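Local coordinates for RagB/SusD domain protein (Flavobacterium johnsoniae, PDB 5J90) that binds chitin and, as a SusD-like outer-membrane lipoprotein of a polysaccharide utilization locus, probably captures chitin chains at the cell surface, at residues 319-324 and 427-432; 41-46 and 244-249; 213-218 and 345-350; 206-211 and 337-342. All blocks are in the same frame, centred on the assembly; numbering follows the deposited sequence.

Contact 1. Residues 319-324 and 427-432; sequences GAVVRS and AGFPEG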
loop_
_atom_site.group_PDB
_atom_site.type_symbol
_atom_site.label_atom_id
_atom_site.label_comp_id
_atom_site.label_asym_id
_atom_site.label_seq_id
_atom_site.Cartn_x
_atom_site.Cartn_y
_atom_site.Cartn_z
ATOM N N GLY A 319 -21.626 8.309 28.766
ATOM C CA GLY A 319 -22.819 9.001 29.226
ATOM C C GLY A 319 -24.148 8.561 28.644
ATOM O O GLY A 319 -24.304 7.435 28.143
ATOM N N ALA A 320 -25.115 9.471 28.711
ATOM C CA ALA A 320 -26.497 9.168 28.365
ATOM C C ALA A 320 -26.711 8.643 26.948
ATOM O O ALA A 320 -27.702 7.958 26.690
ATOM C CB ALA A 320 -27.394 10.381 28.627
ATOM N N VAL A 321 -25.794 8.951 26.027
ATOM C CA VAL A 321 -25.971 8.504 24.643
ATOM C C VAL A 321 -26.010 6.984 24.509
ATOM O O VAL A 321 -26.597 6.468 23.560
ATOM C CB VAL A 321 -24.919 9.092 23.658
ATOM C CG1 VAL A 321 -25.072 10.610 23.546
ATOM C CG2 VAL A 321 -23.505 8.692 24.048
ATOM N N VAL A 322 -25.400 6.267 25.454
ATOM C CA VAL A 322 -25.471 4.803 25.434
ATOM C C VAL A 322 -26.555 4.228 26.339
ATOM O O VAL A 322 -26.799 3.023 26.319
ATOM C CB VAL A 322 -24.116 4.125 25.746
ATOM C CG1 VAL A 322 -23.063 4.552 24.714
ATOM C CG2 VAL A 322 -23.659 4.423 27.168
ATOM N N ARG A 323 -27.220 5.090 27.110
ATOM C CA ARG A 323 -28.318 4.638 27.965
ATOM C C ARG A 323 -29.616 4.741 27.175
ATOM O O ARG A 323 -30.488 5.569 27.451
ATOM C CB ARG A 323 -28.341 5.414 29.287
ATOM C CG ARG A 323 -27.060 5.178 30.094
ATOM C CD ARG A 323 -27.160 5.654 31.543
ATOM N NE ARG A 323 -27.016 7.099 31.692
ATOM C CZ ARG A 323 -25.857 7.725 31.862
ATOM N NH1 ARG A 323 -24.721 7.041 31.863
ATOM N NH2 ARG A 323 -25.834 9.041 32.028
ATOM N N SER A 324 -29.716 3.878 26.172
ATOM C CA SER A 324 -30.750 3.955 25.159
ATOM C C SER A 324 -30.904 2.598 24.496
ATOM O O SER A 324 -29.941 1.816 24.423
ATOM C CB SER A 324 -30.334 4.977 24.096
ATOM O OG SER A 324 -31.302 5.072 23.073
ATOM N N ALA A 427 -18.893 13.859 15.904
ATOM C CA ALA A 427 -20.283 13.526 15.611
ATOM C C ALA A 427 -20.583 12.027 15.666
ATOM O O ALA A 427 -21.706 11.631 15.991
ATOM C CB ALA A 427 -20.694 14.107 14.253
ATOM N N GLY A 428 -19.591 11.193 15.338
ATOM C CA GLY A 428 -19.824 9.762 15.215
ATOM C C GLY A 428 -19.730 8.973 16.509
ATOM O O GLY A 428 -20.006 7.780 16.503
ATOM N N PHE A 429 -19.355 9.628 17.609
ATOM C CA PHE A 429 -19.272 8.958 18.902
ATOM C C PHE A 429 -20.630 8.336 19.222
ATOM O O PHE A 429 -21.664 8.964 18.972
ATOM C CB PHE A 429 -18.875 9.974 19.979
ATOM C CG PHE A 429 -18.738 9.375 21.350
ATOM C CD1 PHE A 429 -19.801 9.422 22.250
ATOM C CD2 PHE A 429 -17.558 8.763 21.741
ATOM C CE1 PHE A 429 -19.685 8.863 23.512
ATOM C CE2 PHE A 429 -17.438 8.201 23.006
ATOM C CZ PHE A 429 -18.509 8.254 23.889
ATOM N N PRO A 430 -20.650 7.108 19.784
ATOM C CA PRO A 430 -19.557 6.249 20.258
ATOM C C PRO A 430 -19.161 5.127 19.279
ATOM O O PRO A 430 -18.606 4.108 19.706
ATOM C CB PRO A 430 -20.175 5.617 21.508
ATOM C CG PRO A 430 -21.591 5.379 21.087
ATOM C CD PRO A 430 -21.960 6.545 20.166
ATOM N N GLU A 431 -19.441 5.303 17.991
ATOM C CA GLU A 431 -19.206 4.230 17.012
ATOM C C GLU A 431 -17.740 4.182 16.529
ATOM O O GLU A 431 -17.366 4.747 15.497
ATOM C CB GLU A 431 -20.191 4.358 15.845
ATOM C CG GLU A 431 -20.516 3.041 15.144
ATOM C CD GLU A 431 -19.284 2.381 14.546
ATOM O OE1 GLU A 431 -18.897 2.741 13.410
ATOM O OE2 GLU A 431 -18.689 1.513 15.217
ATOM N N GLY A 432 -16.917 3.480 17.290
ATOM C CA GLY A 432 -15.483 3.521 17.089
ATOM C C GLY A 432 -14.953 2.923 15.801
ATOM O O GLY A 432 -13.882 3.320 15.356
#
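Two loops meet here through apolar side chains: V321 and V322, on the 3-10 turn 320-322 ahead of strand 326-328, press against F429 and P430 in the link between helices 413-428 and 432-442. The buried surface is 125 Å², summed over both sides, with no hydrogen bond crossing it. V321 stands across F429. V321 CG2 reaches the rim of the phenyl ring, near its plane, 3.9 Å from F429 CE1 and 4.2 Å from F429 CD1. F429 has CG anti to its backbone N (chi1 -179°), which carries the end of the ring nearer the turn than its CB direction would suggest. The peptide between F429 and P430 is cis, and P430 CB sits 3.7 Å above the centre of one F429 ring face, a close proline-aromatic pairing within the loop. Beside it, V322 CG1 lies 4.0 Å from P430 CG, the two side chains running antiparallel. The F429 ring also stacks with Y286 and meets Y63 edge-to-face. Polar anchoring is separate: R368 NH2 binds the carbonyls of A427 and F429, while E431 caps helix 432-442 through Q433 N and E434 N. No directional bond joins the two segments, so the fit between the valine pair and the Phe-cis-Pro unit is apolar, while bonds to surrounding residues fix each loop.

Contact 2. Residues 41-46 and 244-249; sequences QVLTPE and FKIVSP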
loop_
_atom_site.group_PDB
_atom_site.type_symbol
_atom_site.label_atom_id
_atom_site.label_comp_id
_atom_site.label_asym_id
_atom_site.label_seq_id
_atom_site.Cartn_x
_atom_site.Cartn_y
_atom_site.Cartn_z
ATOM N N GLN A 41 -23.377 -4.528 15.411
ATOM C CA GLN A 41 -22.774 -4.499 16.735
ATOM C C GLN A 41 -23.531 -5.516 17.568
ATOM O O GLN A 41 -24.761 -5.468 17.637
ATOM C CB GLN A 41 -22.886 -3.114 17.372
ATOM C CG GLN A 41 -22.030 -2.091 16.672
ATOM C CD GLN A 41 -21.964 -0.787 17.427
ATOM O OE1 GLN A 41 -22.878 -0.435 18.177
ATOM N NE2 GLN A 41 -20.873 -0.060 17.248
ATOM N N VAL A 42 -22.820 -6.456 18.180
ATOM C CA VAL A 42 -23.499 -7.483 18.965
ATOM C C VAL A 42 -24.170 -6.863 20.183
ATOM O O VAL A 42 -23.507 -6.326 21.067
ATOM C CB VAL A 42 -22.540 -8.607 19.383
ATOM C CG1 VAL A 42 -23.246 -9.577 20.329
ATOM C CG2 VAL A 42 -22.023 -9.331 18.145
ATOM N N LEU A 43 -25.497 -6.915 20.215
ATOM C CA LEU A 43 -26.230 -6.220 21.263
ATOM C C LEU A 43 -26.249 -7.000 22.565
ATOM O O LEU A 43 -26.296 -6.406 23.647
ATOM C CB LEU A 43 -27.649 -5.897 20.797
ATOM C CG LEU A 43 -27.727 -4.949 19.603
ATOM C CD1 LEU A 43 -29.176 -4.583 19.317
ATOM C CD2 LEU A 43 -26.881 -3.699 19.819
ATOM N N THR A 44 -26.211 -8.326 22.461
ATOM C CA THR A 44 -26.213 -9.183 23.641
ATOM C C THR A 44 -25.524 -10.512 23.332
ATOM O O THR A 44 -25.608 -11.013 22.217
ATOM C CB THR A 44 -27.661 -9.428 24.139
ATOM O OG1 THR A 44 -27.632 -9.951 25.476
ATOM C CG2 THR A 44 -28.386 -10.401 23.229
ATOM N N PRO A 45 -24.816 -11.081 24.317
ATOM C CA PRO A 45 -24.558 -10.514 25.643
ATOM C C PRO A 45 -23.532 -9.381 25.586
ATOM O O PRO A 45 -22.766 -9.288 24.621
ATOM C CB PRO A 45 -23.996 -11.705 26.426
ATOM C CG PRO A 45 -23.343 -12.541 25.392
ATOM C CD PRO A 45 -24.147 -12.379 24.125
ATOM N N GLU A 46 -23.514 -8.539 26.613
ATOM C CA GLU A 46 -22.638 -7.374 26.640
ATOM C C GLU A 46 -21.163 -7.747 26.575
ATOM O O GLU A 46 -20.361 -7.007 25.988
ATOM C CB GLU A 46 -22.920 -6.504 27.867
ATOM C CG GLU A 46 -24.374 -6.043 27.993
ATOM C CD GLU A 46 -25.240 -6.991 28.807
ATOM O OE1 GLU A 46 -24.880 -8.180 28.950
ATOM O OE2 GLU A 46 -26.294 -6.538 29.309
ATOM N N PHE A 244 -29.159 5.971 10.115
ATOM C CA PHE A 244 -29.299 4.527 10.255
ATOM C C PHE A 244 -29.021 4.132 11.696
ATOM O O PHE A 244 -27.945 4.405 12.241
ATOM C CB PHE A 244 -28.358 3.771 9.308
ATOM C CG PHE A 244 -28.625 2.299 9.271
ATOM C CD1 PHE A 244 -29.776 1.809 8.682
ATOM C CD2 PHE A 244 -27.742 1.403 9.855
ATOM C CE1 PHE A 244 -30.043 0.448 8.662
ATOM C CE2 PHE A 244 -28.010 0.040 9.839
ATOM C CZ PHE A 244 -29.161 -0.428 9.241
ATOM N N LYS A 245 -30.010 3.502 12.319
ATOM C CA LYS A 245 -29.904 3.089 13.716
ATOM C C LYS A 245 -30.663 1.787 13.918
ATOM O O LYS A 245 -31.620 1.485 13.194
ATOM C CB LYS A 245 -30.464 4.168 14.650
ATOM C CG LYS A 245 -31.952 4.460 14.451
ATOM C CD LYS A 245 -32.412 5.596 15.360
ATOM C CE LYS A 245 -33.860 5.956 15.119
ATOM N NZ LYS A 245 -34.235 7.150 15.946
ATOM N N ILE A 246 -30.219 1.012 14.900
ATOM C CA ILE A 246 -30.977 -0.138 15.352
ATOM C C ILE A 246 -31.856 0.303 16.510
ATOM O O ILE A 246 -31.365 0.839 17.501
ATOM C CB ILE A 246 -30.054 -1.276 15.825
ATOM C CG1 ILE A 246 -28.987 -1.585 14.763
ATOM C CG2 ILE A 246 -30.888 -2.511 16.174
ATOM C CD1 ILE A 246 -29.539 -2.076 13.435
ATOM N N VAL A 247 -33.161 0.110 16.356
ATOM C CA VAL A 247 -34.105 0.389 17.429
ATOM C C VAL A 247 -34.469 -0.953 18.044
ATOM O O VAL A 247 -35.290 -1.695 17.501
ATOM C CB VAL A 247 -35.357 1.099 16.885
ATOM C CG1 VAL A 247 -36.345 1.371 18.011
ATOM C CG2 VAL A 247 -34.970 2.407 16.187
ATOM N N SER A 248 -33.821 -1.297 19.152
ATOM C CA SER A 248 -34.071 -2.600 19.757
ATOM C C SER A 248 -35.346 -2.579 20.594
ATOM O O SER A 248 -35.558 -1.664 21.391
ATOM C CB SER A 248 -32.903 -3.034 20.633
ATOM O OG SER A 248 -33.163 -4.301 21.220
ATOM N N PRO A 249 -36.201 -3.587 20.415
ATOM C CA PRO A 249 -37.372 -3.652 21.302
ATOM C C PRO A 249 -37.008 -4.065 22.720
ATOM O O PRO A 249 -37.831 -3.874 23.617
ATOM C CB PRO A 249 -38.251 -4.721 20.647
ATOM C CG PRO A 249 -37.282 -5.578 19.860
ATOM C CD PRO A 249 -36.222 -4.626 19.370
#
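S248 OG is gripped by two backbone amides, V250 N and Y251 N, just past the end of strand 244-247, while the CB of the same residue faces L43 of segment 41-46. The bond from V250 N defines an ST turn, and the one from Y251 N extends it by a residue, so the hydroxyl helps to set the course of the chain as it leaves the strand. The first torsion (chi1 180°) sets OG beside the carbonyl carbon, on the side from which the chain runs on. The strand itself belongs to a two-stranded antiparallel sheet with 326-328, to which it is joined by backbone bonds such as those between I246 and I327.

Against one side of this two-stranded antiparallel sheet lies the loop that leads into helix 46-54. Residue directions alternate as expected for extended chain: I246 and S248 send CB toward the loop, whereas V247 sends it away. L43 answers with its own CB directed at the strand and a side chain stretched at chi2 (-174°), which pushes CD1 forward as the leading atom. L43 also touches I327, so both strands are covered by the same leucine. Segment 41-46 continues through a cis peptide before P45, which stands at the N-cap of helix 46-54. No hydrogen bond spans the two segments, and the buried surface is small, 80 Å² over both sides. The touching is concentrated on one methyl: L43 CD1 lies 4.1 Å from I246 CG2 and 4.2 Å from S248 CB.

Contact 3. Residues 213-218 and 345-350; sequences RIVKVK and RGWNMG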
loop_
_atom_site.group_PDB
_atom_site.type_symbol
_atom_site.label_atom_id
_atom_site.label_comp_id
_atom_site.label_asym_id
_atom_site.label_seq_id
_atom_site.Cartn_x
_atom_site.Cartn_y
_atom_site.Cartn_z
ATOM N N ARG A 213 -13.620 5.923 1.392
ATOM C CA ARG A 213 -12.622 5.019 1.960
ATOM C C ARG A 213 -11.501 4.702 0.983
ATOM O O ARG A 213 -10.346 4.562 1.396
ATOM C CB ARG A 213 -13.267 3.701 2.408
ATOM C CG ARG A 213 -12.305 2.783 3.164
ATOM C CD ARG A 213 -12.318 3.076 4.669
ATOM N NE ARG A 213 -13.508 2.487 5.285
ATOM C CZ ARG A 213 -14.418 3.147 5.996
ATOM N NH1 ARG A 213 -15.464 2.489 6.478
ATOM N NH2 ARG A 213 -14.303 4.453 6.241
ATOM N N ILE A 214 -11.849 4.564 -0.294
ATOM C CA ILE A 214 -10.881 4.083 -1.280
ATOM C C ILE A 214 -10.227 5.208 -2.084
ATOM O O ILE A 214 -9.563 4.945 -3.087
ATOM C CB ILE A 214 -11.501 3.016 -2.219
ATOM C CG1 ILE A 214 -12.578 3.615 -3.130
ATOM C CG2 ILE A 214 -12.063 1.861 -1.390
ATOM C CD1 ILE A 214 -13.022 2.673 -4.244
ATOM N N VAL A 215 -10.364 6.450 -1.630
ATOM C CA VAL A 215 -9.861 7.571 -2.435
ATOM C C VAL A 215 -8.335 7.584 -2.625
ATOM O O VAL A 215 -7.851 8.116 -3.632
ATOM C CB VAL A 215 -10.376 8.928 -1.890
ATOM C CG1 VAL A 215 -9.683 9.306 -0.590
ATOM C CG2 VAL A 215 -10.194 10.026 -2.940
ATOM N N LYS A 216 -7.576 7.022 -1.687
ATOM C CA LYS A 216 -6.116 6.979 -1.844
ATOM C C LYS A 216 -5.662 5.848 -2.754
ATOM O O LYS A 216 -4.672 5.994 -3.471
ATOM C CB LYS A 216 -5.385 6.908 -0.486
ATOM C CG LYS A 216 -5.751 8.047 0.459
ATOM C CD LYS A 216 -4.672 8.413 1.487
ATOM C CE LYS A 216 -4.312 7.262 2.374
ATOM N NZ LYS A 216 -3.419 7.737 3.493
ATOM N N VAL A 217 -6.356 4.716 -2.732
ATOM C CA VAL A 217 -5.926 3.563 -3.515
ATOM C C VAL A 217 -6.511 3.582 -4.936
ATOM O O VAL A 217 -5.855 3.163 -5.892
ATOM C CB VAL A 217 -6.250 2.227 -2.776
ATOM C CG1 VAL A 217 -7.749 1.981 -2.708
ATOM C CG2 VAL A 217 -5.549 1.052 -3.448
ATOM N N LYS A 218 -7.738 4.074 -5.082
ATOM C CA LYS A 218 -8.425 4.113 -6.372
ATOM C C LYS A 218 -9.241 5.403 -6.485
ATOM O O LYS A 218 -10.477 5.363 -6.446
ATOM C CB LYS A 218 -9.396 2.931 -6.511
ATOM C CG LYS A 218 -8.865 1.635 -7.125
ATOM C CD LYS A 218 -10.042 0.683 -7.408
ATOM C CE LYS A 218 -9.613 -0.720 -7.844
ATOM N NZ LYS A 218 -10.809 -1.614 -8.057
ATOM N N ARG A 345 -12.333 17.808 -2.844
ATOM C CA ARG A 345 -11.716 17.072 -3.939
ATOM C C ARG A 345 -12.257 17.469 -5.313
ATOM O O ARG A 345 -11.809 16.957 -6.339
ATOM C CB ARG A 345 -11.864 15.562 -3.705
ATOM C CG ARG A 345 -11.187 15.117 -2.415
ATOM C CD ARG A 345 -11.277 13.603 -2.192
ATOM N NE ARG A 345 -10.668 13.255 -0.912
ATOM C CZ ARG A 345 -9.356 13.161 -0.712
ATOM N NH1 ARG A 345 -8.505 13.353 -1.710
ATOM N NH2 ARG A 345 -8.889 12.883 0.488
ATOM N N GLY A 346 -13.213 18.396 -5.338
ATOM C CA GLY A 346 -13.760 18.880 -6.598
ATOM C C GLY A 346 -14.889 18.037 -7.168
ATOM O O GLY A 346 -15.260 18.176 -8.332
ATOM N N TRP A 347 -15.447 17.146 -6.350
ATOM C CA TRP A 347 -16.482 16.235 -6.824
ATOM C C TRP A 347 -17.885 16.840 -6.760
ATOM O O TRP A 347 -18.114 17.810 -6.034
ATOM C CB TRP A 347 -16.459 14.946 -6.001
ATOM C CG TRP A 347 -15.171 14.185 -6.057
ATOM C CD1 TRP A 347 -14.103 14.402 -6.885
ATOM C CD2 TRP A 347 -14.822 13.069 -5.235
ATOM N NE1 TRP A 347 -13.113 13.477 -6.633
ATOM C CE2 TRP A 347 -13.531 12.651 -5.622
ATOM C CE3 TRP A 347 -15.480 12.376 -4.210
ATOM C CZ2 TRP A 347 -12.883 11.573 -5.014
ATOM C CZ3 TRP A 347 -14.832 11.299 -3.613
ATOM C CH2 TRP A 347 -13.549 10.919 -4.010
ATOM N N ASN A 348 -18.818 16.243 -7.492
ATOM C CA ASN A 348 -20.188 16.752 -7.570
ATOM C C ASN A 348 -21.004 16.359 -6.351
ATOM O O ASN A 348 -21.712 15.343 -6.372
ATOM C CB ASN A 348 -20.889 16.232 -8.824
ATOM C CG ASN A 348 -20.331 16.816 -10.093
ATOM O OD1 ASN A 348 -19.662 17.850 -10.072
ATOM N ND2 ASN A 348 -20.620 16.168 -11.216
ATOM N N MET A 349 -20.915 17.180 -5.308
ATOM C CA MET A 349 -21.472 16.830 -4.003
ATOM C C MET A 349 -22.684 17.659 -3.592
ATOM O O MET A 349 -23.356 17.314 -2.633
ATOM C CB MET A 349 -20.394 16.957 -2.919
ATOM C CG MET A 349 -19.229 15.986 -3.076
ATOM S SD MET A 349 -19.663 14.265 -2.671
ATOM C CE MET A 349 -19.820 13.539 -4.305
ATOM N N GLY A 350 -22.963 18.754 -4.295
ATOM C CA GLY A 350 -24.026 19.656 -3.881
ATOM C C GLY A 350 -23.555 20.485 -2.703
ATOM O O GLY A 350 -23.626 20.056 -1.549
#
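A Schellman motif closes helix 332-344 at G346 (phi 85°), and the residues flanking that glycine, R345 and W347, both turn back onto V215 in the loop between helices 196-213 and 219-231. Of the V215 methyls, CG1 meets the arginine, while CG2 lies against both the arginine and the indole. Its chi1 of 73° places CG1 between the backbone N and the carbonyl carbon and CG2 anti to N, so that the branches diverge. CG1 lies over one face of the R345 guanidinium, 3.7 Å above the plane and offset toward the rim; its nearest atom there is R345 NH2 at 3.8 Å. CG2 lies along the end of the same arginine, 3.8 Å from both R345 CD and R345 NE, and approaches the indole obliquely, with W347 CH2 at 3.6 Å and W347 CZ2 at 3.7 Å.

The site joins two helix-to-helix connections toward the periphery of the helical part of a SusD-like protein, a family grouped with the TPR clan. R345 itself runs extended from CG to NE, coming at V215 from the opposite direction, and its CB lies 3.8 Å above the W347 ring, again offset toward the rim. The guanidinium is held at its polar ends by a salt bridge from NH2 to E341 OE2 and a hydrogen bond from NH1 to N507 O, which limits its rotation over the valine. W347 continues beyond V215 onto K223, A226 and E227 of helix 219-231.

Contact 4. Residues 206-211 and 337-342; sequences LRLRLA and FLRAEG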
loop_
_atom_site.group_PDB
_atom_site.type_symbol
_atom_site.label_atom_id
_atom_site.label_comp_id
_atom_site.label_asym_id
_atom_site.label_seq_id
_atom_site.Cartn_x
_atom_site.Cartn_y
_atom_site.Cartn_z
ATOM N N LEU A 206 -24.174 4.888 2.421
ATOM C CA LEU A 206 -23.190 3.829 2.640
ATOM C C LEU A 206 -22.247 3.734 1.436
ATOM O O LEU A 206 -21.029 3.593 1.615
ATOM C CB LEU A 206 -23.915 2.504 2.887
ATOM C CG LEU A 206 -23.103 1.244 3.167
ATOM C CD1 LEU A 206 -22.079 1.471 4.261
ATOM C CD2 LEU A 206 -24.053 0.093 3.523
ATOM N N ARG A 207 -22.789 3.833 0.217
ATOM C CA ARG A 207 -21.935 3.889 -0.968
ATOM C C ARG A 207 -20.940 5.052 -0.876
ATOM O O ARG A 207 -19.767 4.897 -1.195
ATOM C CB ARG A 207 -22.759 4.036 -2.254
ATOM C CG ARG A 207 -21.871 4.037 -3.505
ATOM C CD ARG A 207 -22.609 4.426 -4.799
ATOM N NE ARG A 207 -23.842 3.670 -4.982
ATOM C CZ ARG A 207 -23.914 2.395 -5.353
ATOM N NH1 ARG A 207 -22.813 1.688 -5.599
ATOM N NH2 ARG A 207 -25.110 1.816 -5.459
ATOM N N LEU A 208 -21.416 6.218 -0.450
ATOM C CA LEU A 208 -20.542 7.375 -0.316
ATOM C C LEU A 208 -19.426 7.141 0.703
ATOM O O LEU A 208 -18.266 7.504 0.455
ATOM C CB LEU A 208 -21.367 8.629 0.026
ATOM C CG LEU A 208 -20.608 9.953 0.177
ATOM C CD1 LEU A 208 -19.864 10.323 -1.113
ATOM C CD2 LEU A 208 -21.571 11.066 0.582
ATOM N N ARG A 209 -19.758 6.519 1.835
ATOM C CA ARG A 209 -18.744 6.142 2.813
ATOM C C ARG A 209 -17.685 5.227 2.192
ATOM O O ARG A 209 -16.483 5.455 2.355
ATOM C CB ARG A 209 -19.399 5.449 4.017
ATOM C CG ARG A 209 -18.376 4.842 4.976
ATOM C CD ARG A 209 -19.016 3.941 6.026
ATOM N NE ARG A 209 -19.665 4.715 7.088
ATOM C CZ ARG A 209 -20.273 4.158 8.128
ATOM N NH1 ARG A 209 -20.322 2.836 8.232
ATOM N NH2 ARG A 209 -20.838 4.921 9.057
ATOM N N LEU A 210 -18.133 4.190 1.497
ATOM C CA LEU A 210 -17.200 3.221 0.912
ATOM C C LEU A 210 -16.359 3.855 -0.199
ATOM O O LEU A 210 -15.172 3.534 -0.363
ATOM C CB LEU A 210 -17.943 1.983 0.401
ATOM C CG LEU A 210 -18.679 1.181 1.473
ATOM C CD1 LEU A 210 -19.412 0.004 0.840
ATOM C CD2 LEU A 210 -17.751 0.722 2.584
ATOM N N ALA A 211 -16.966 4.778 -0.941
ATOM C CA ALA A 211 -16.250 5.501 -1.982
ATOM C C ALA A 211 -15.116 6.349 -1.399
ATOM O O ALA A 211 -13.983 6.305 -1.881
ATOM C CB ALA A 211 -17.222 6.357 -2.780
ATOM N N PHE A 337 -20.294 15.505 6.209
ATOM C CA PHE A 337 -18.834 15.545 6.260
ATOM C C PHE A 337 -18.202 14.761 5.109
ATOM O O PHE A 337 -17.123 15.120 4.631
ATOM C CB PHE A 337 -18.319 15.061 7.619
ATOM C CG PHE A 337 -18.742 15.939 8.775
ATOM C CD1 PHE A 337 -18.484 17.307 8.759
ATOM C CD2 PHE A 337 -19.413 15.404 9.863
ATOM C CE1 PHE A 337 -18.884 18.125 9.824
ATOM C CE2 PHE A 337 -19.811 16.217 10.919
ATOM C CZ PHE A 337 -19.539 17.572 10.899
ATOM N N LEU A 338 -18.885 13.713 4.650
ATOM C CA LEU A 338 -18.443 13.002 3.457
ATOM C C LEU A 338 -18.551 13.927 2.244
ATOM O O LEU A 338 -17.613 14.027 1.451
ATOM C CB LEU A 338 -19.286 11.746 3.243
ATOM C CG LEU A 338 -18.884 10.571 4.132
ATOM C CD1 LEU A 338 -19.988 9.546 4.134
ATOM C CD2 LEU A 338 -17.583 9.960 3.625
ATOM N N ARG A 339 -19.690 14.603 2.108
ATOM C CA ARG A 339 -19.872 15.538 1.000
ATOM C C ARG A 339 -18.888 16.704 1.079
ATOM O O ARG A 339 -18.382 17.151 0.047
ATOM C CB ARG A 339 -21.314 16.044 0.941
ATOM C CG ARG A 339 -22.332 14.974 0.536
ATOM C CD ARG A 339 -23.760 15.427 0.865
ATOM N NE ARG A 339 -24.168 16.529 0.016
ATOM C CZ ARG A 339 -25.164 17.371 0.277
ATOM N NH1 ARG A 339 -25.888 17.292 1.396
ATOM N NH2 ARG A 339 -25.431 18.319 -0.596
ATOM N N ALA A 340 -18.597 17.182 2.286
ATOM C CA ALA A 340 -17.631 18.263 2.462
ATOM C C ALA A 340 -16.258 17.857 1.938
ATOM O O ALA A 340 -15.614 18.614 1.207
ATOM C CB ALA A 340 -17.547 18.692 3.929
ATOM N N GLU A 341 -15.802 16.659 2.303
ATOM C CA GLU A 341 -14.529 16.173 1.794
ATOM C C GLU A 341 -14.581 15.988 0.271
ATOM O O GLU A 341 -13.629 16.335 -0.437
ATOM C CB GLU A 341 -14.137 14.863 2.470
ATOM C CG GLU A 341 -12.840 14.319 1.879
ATOM C CD GLU A 341 -12.283 13.098 2.584
ATOM O OE1 GLU A 341 -12.838 12.648 3.608
ATOM O OE2 GLU A 341 -11.252 12.593 2.089
ATOM N N GLY A 342 -15.680 15.441 -0.241
ATOM C CA GLY A 342 -15.855 15.308 -1.678
ATOM C C GLY A 342 -15.747 16.653 -2.379
ATOM O O GLY A 342 -15.153 16.753 -3.462
#
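L208 and L338 run antiparallel alongside each other where segments 206-211 and 337-342, of helices 196-213 and 332-344, pack, their short axes approaching to 10.3 Å with a crossing angle of 46°. L208 sets its CD2 against the neighbouring helix, 3.6 Å from L338 CB, and its CG follows at 3.8 Å from the same atom. Having CG anti to the backbone N (chi1 -179°), L208 points toward the other helix. L338 reaches the other way, and its CD1 comes down on the backbone of the next residue, R209, 3.8 Å from R209 N and 3.9 Å from R209 CA.

R339 lies crosswise to L208, with only its aliphatic stem taking part: R339 CG is 4.0 Å from L208 CD2. Its guanidinium is led off to M349 O, bonded through NE. R209 likewise contributes CB, 4.1 Å from L338 CD1, and carries its charge away to a salt bridge with E334 and a hydrogen bond to H128. The side-chain contacts are therefore all between carbons, with one leucine methyl also lying on the backbone at R209 N; 182 Å² is buried over both sides, and the two arginines lend methylenes to the interface while their guanidinium groups find polar partners outside it.

From the N terminus, contact 2 opens first, bringing loop 41-46 to strand 244-247 across 198 residues. Before it closes, segments 206-211 and 213-218 open contacts 4 and 3, so contact 2 crosses both. Contact 1 opens at 319-324, after contact 2 has closed, and ends at 427-432; it crosses contacts 4 and 3, which also cross each other. None nests inside another. Contacts 3 and 4 are neighbours, centres 7 Å apart, and both join the neighbourhood of helix 196-213 to that of helix 332-344. Contact 1 touches contact 4 where A427 meets F337, and contact 2 where E431 meets Q41, linking helices 332-344 and 413-428 to the sheet 244-247/326-328 and the loop 41-46.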